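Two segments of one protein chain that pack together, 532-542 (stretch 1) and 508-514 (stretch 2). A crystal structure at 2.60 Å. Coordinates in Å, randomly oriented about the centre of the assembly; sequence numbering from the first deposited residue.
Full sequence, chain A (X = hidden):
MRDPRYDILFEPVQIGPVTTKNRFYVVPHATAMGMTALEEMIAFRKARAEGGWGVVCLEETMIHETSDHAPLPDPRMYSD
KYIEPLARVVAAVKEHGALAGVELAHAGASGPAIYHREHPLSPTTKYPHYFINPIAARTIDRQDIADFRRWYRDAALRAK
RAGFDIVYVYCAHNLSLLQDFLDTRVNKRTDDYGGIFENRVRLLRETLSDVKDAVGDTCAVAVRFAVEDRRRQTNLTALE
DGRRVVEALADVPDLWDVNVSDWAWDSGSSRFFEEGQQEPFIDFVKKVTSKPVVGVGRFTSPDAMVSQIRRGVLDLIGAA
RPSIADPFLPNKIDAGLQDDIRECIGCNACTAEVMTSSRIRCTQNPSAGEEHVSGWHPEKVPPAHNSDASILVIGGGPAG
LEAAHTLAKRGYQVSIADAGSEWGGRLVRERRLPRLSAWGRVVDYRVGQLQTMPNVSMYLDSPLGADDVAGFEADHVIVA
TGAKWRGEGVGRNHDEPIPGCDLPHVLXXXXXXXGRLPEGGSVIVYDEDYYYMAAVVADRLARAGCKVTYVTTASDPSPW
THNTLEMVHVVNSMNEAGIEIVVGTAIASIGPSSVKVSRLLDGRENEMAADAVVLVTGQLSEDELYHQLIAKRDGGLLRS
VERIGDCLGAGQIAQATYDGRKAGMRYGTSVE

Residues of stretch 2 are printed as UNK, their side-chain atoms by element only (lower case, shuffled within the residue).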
# COMPACT_ATOMS: atom_id res chain seq x y z
N TYR A 532 -10.29 0.90 10.03
CA TYR A 532 -11.36 1.39 9.12
C TYR A 532 -12.77 1.04 9.60
O TYR A 532 -13.70 1.71 9.17
CB TYR A 532 -11.15 0.76 7.74
CG TYR A 532 -11.27 -0.74 7.73
CD1 TYR A 532 -10.16 -1.54 7.96
CD2 TYR A 532 -12.47 -1.37 7.48
CE1 TYR A 532 -10.24 -2.92 7.92
CE2 TYR A 532 -12.57 -2.75 7.44
CZ TYR A 532 -11.45 -3.53 7.66
OH TYR A 532 -11.56 -4.90 7.63
N MET A 533 -12.95 -0.01 10.40
CA MET A 533 -14.30 -0.58 10.64
C MET A 533 -15.23 0.45 11.28
O MET A 533 -16.42 0.49 10.92
CB MET A 533 -14.26 -1.81 11.54
CG MET A 533 -15.63 -2.42 11.79
SD MET A 533 -16.63 -2.71 10.29
CE MET A 533 -16.06 -4.35 9.83
N ALA A 534 -14.74 1.27 12.19
CA ALA A 534 -15.57 2.26 12.89
C ALA A 534 -15.85 3.44 11.96
O ALA A 534 -16.99 3.95 12.00
CB ALA A 534 -14.94 2.69 14.19
N ALA A 535 -14.86 3.89 11.18
CA ALA A 535 -15.03 5.04 10.26
C ALA A 535 -16.02 4.62 9.17
O ALA A 535 -16.83 5.46 8.72
CB ALA A 535 -13.72 5.50 9.66
N VAL A 536 -15.98 3.35 8.80
CA VAL A 536 -16.85 2.82 7.72
C VAL A 536 -18.29 2.75 8.24
O VAL A 536 -19.20 3.09 7.47
CB VAL A 536 -16.30 1.49 7.17
CG1 VAL A 536 -17.24 0.84 6.16
CG2 VAL A 536 -14.94 1.68 6.53
N VAL A 537 -18.51 2.35 9.50
CA VAL A 537 -19.90 2.21 10.03
C VAL A 537 -20.47 3.62 10.14
O VAL A 537 -21.58 3.84 9.68
CB VAL A 537 -20.02 1.39 11.33
CG1 VAL A 537 -19.46 -0.01 11.19
CG2 VAL A 537 -19.40 2.06 12.51
N ALA A 538 -19.66 4.56 10.63
CA ALA A 538 -20.02 6.00 10.75
C ALA A 538 -20.58 6.47 9.41
O ALA A 538 -21.72 6.97 9.37
CB ALA A 538 -18.81 6.81 11.16
N ASP A 539 -19.81 6.27 8.34
CA ASP A 539 -20.16 6.66 6.96
C ASP A 539 -21.51 6.03 6.60
O ASP A 539 -22.41 6.77 6.21
CB ASP A 539 -19.08 6.26 5.97
CG ASP A 539 -19.07 7.12 4.72
OD1 ASP A 539 -20.15 7.31 4.12
OD2 ASP A 539 -17.99 7.63 4.38
N ARG A 540 -21.62 4.72 6.75
CA ARG A 540 -22.86 3.94 6.49
C ARG A 540 -24.03 4.60 7.21
O ARG A 540 -25.10 4.74 6.59
CB ARG A 540 -22.67 2.50 6.96
CG ARG A 540 -23.88 1.61 6.77
CD ARG A 540 -24.02 1.20 5.33
NE ARG A 540 -25.13 0.27 5.18
CZ ARG A 540 -26.38 0.60 4.83
NH1 ARG A 540 -26.70 1.87 4.56
NH2 ARG A 540 -27.29 -0.36 4.73
N LEU A 541 -23.82 5.00 8.47
CA LEU A 541 -24.88 5.49 9.38
C LEU A 541 -25.27 6.92 9.02
O LEU A 541 -26.48 7.24 9.08
CB LEU A 541 -24.37 5.44 10.81
CG LEU A 541 -24.29 4.06 11.45
CD1 LEU A 541 -23.45 4.14 12.72
CD2 LEU A 541 -25.68 3.51 11.78
N ALA A 542 -24.30 7.78 8.72
CA ALA A 542 -24.60 9.18 8.33
C ALA A 542 -25.45 9.12 7.04
O ALA A 542 -26.51 9.82 6.96
CB ALA A 542 -23.33 9.99 8.18
N UNK A 508 -23.02 -3.60 17.70
CA UNK A 508 -21.64 -3.93 17.29
C UNK A 508 -21.59 -3.88 15.77
O UNK A 508 -22.63 -3.85 15.12
c UNK A 508 -21.24 -5.33 17.77
c UNK A 508 -21.89 -5.72 19.07
o UNK A 508 -21.58 -6.25 16.74
N UNK A 509 -20.38 -3.86 15.15
CA UNK A 509 -20.27 -3.93 13.69
C UNK A 509 -21.06 -5.07 13.05
O UNK A 509 -21.42 -4.91 11.91
c UNK A 509 -18.76 -4.13 13.48
c UNK A 509 -19.08 -3.70 15.80
c UNK A 509 -18.12 -3.46 14.66
N UNK A 510 -21.32 -6.17 13.77
CA UNK A 510 -22.10 -7.34 13.25
C UNK A 510 -23.47 -6.86 12.71
O UNK A 510 -23.81 -7.21 11.56
c UNK A 510 -22.28 -8.41 14.33
c UNK A 510 -20.32 -9.84 13.43
c UNK A 510 -21.00 -9.19 14.62
o UNK A 510 -21.01 -10.41 12.57
o UNK A 510 -19.08 -9.77 13.35
N UNK A 511 -24.18 -6.03 13.49
CA UNK A 511 -25.51 -5.47 13.14
C UNK A 511 -25.41 -4.61 11.88
O UNK A 511 -26.32 -4.70 11.03
c UNK A 511 -26.29 -5.48 15.57
o UNK A 511 -25.71 -5.10 16.62
o UNK A 511 -26.99 -6.51 15.50
c UNK A 511 -26.10 -4.66 14.31
N UNK A 512 -24.37 -3.80 11.76
CA UNK A 512 -24.22 -2.86 10.60
C UNK A 512 -23.85 -3.65 9.35
O UNK A 512 -24.33 -3.29 8.28
c UNK A 512 -24.87 -0.78 12.58
c UNK A 512 -23.20 -1.75 10.89
c UNK A 512 -23.42 -1.11 12.26
c UNK A 512 -23.21 -0.71 9.77
N UNK A 513 -23.01 -4.67 9.51
CA UNK A 513 -22.65 -5.63 8.43
C UNK A 513 -23.91 -6.37 7.95
O UNK A 513 -23.99 -6.67 6.76
c UNK A 513 -20.14 -5.95 9.04
c UNK A 513 -19.44 -5.96 7.69
c UNK A 513 -19.27 -6.66 10.06
c UNK A 513 -21.54 -6.57 8.95
N UNK A 514 -24.88 -6.62 8.84
CA UNK A 514 -26.15 -7.33 8.51
C UNK A 514 -27.24 -6.37 8.03
O UNK A 514 -28.32 -6.86 7.70
o UNK A 514 -25.11 -9.78 9.18
c UNK A 514 -26.69 -8.10 9.71
c UNK A 514 -25.86 -9.31 10.06
o UNK A 514 -25.95 -9.75 11.22

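Position 508 carries three side-chain atoms, one carbon bearing an oxygen and a second carbon, and none reaches stretch 1. A branched hydroxyl side chain of this size is threonine. Thr-508 serves its own helix instead. It occupies the N-cap position, where its OG1 accepts from the backbone N of residue 510 at 3.0 Å, satisfying an amide that the first turn leaves without a helical partner.

At position 509, three carbons close a ring onto the backbone nitrogen, and a ring carbon lies 3.9 Å from CG of Met-533. This can only be proline. Its lack of an N-H costs little in the first turn of a helix, and the compact ring of Pro-509 offers an apolar surface.

Position 510 has a chain of three carbons, the third carrying two oxygens, and touches nothing on stretch 1. This is glutamate. Glu-510 is partly exposed, and both its carboxylate oxygens are hydrogen-bonded elsewhere in the structure.

Position 511 is one carbon shorter, two carbons with two oxygens on the second, and it too stays clear of stretch 1: aspartate. The short carboxylate of Asp-511 can reach back to the helix start, where its OD2 accepts from the backbone N of Thr-508 at 3.3 Å, a second side-chain bond beside the cap.

Position 512 has four carbons, forked at the first, with one arm two carbons long. Its CA-to-CB bond points toward stretch 1. The one-carbon arm lies 4.1 Å from CG1 of Val-537 and 3.9 Å from CG of Arg-540, in the aliphatic part of the arginine, while the end of the longer arm lies 4.4 Å from CD2 of Leu-541. This is isoleucine. The site is buried, and the fork at CB lets Ile-512 meet partners with both arms.

Position 513 also has four carbons, but forked at the second. Its CA-to-CB bond points away, yet a terminal carbon comes to 4.0 Å from CE of Met-533. This is leucine; the apolar end of Leu-513 suits that methyl.

Position 514 shows two carbons, the second with two oxygens, out of reach of stretch 1: aspartate again. Asp-514 follows the helix, exposed, a setting that suits a charged side chain.

The closest pairs are all carbon to carbon, and no hydrogen bond crosses the contact. Val-537 follows Met-533 by four, and Arg-540 and Leu-541 follow Val-537 by three and four; the first three point toward stretch 2, while Leu-541 starts sideways and brings its end nearer. Ile-512 has the largest area covered by the other stretch, with Pro-509 and Leu-513 both meeting Met-533. The helix axes cross at 49° and approach to 10.8 Å.

Stretch 2, residues 508-514: TPEDILD
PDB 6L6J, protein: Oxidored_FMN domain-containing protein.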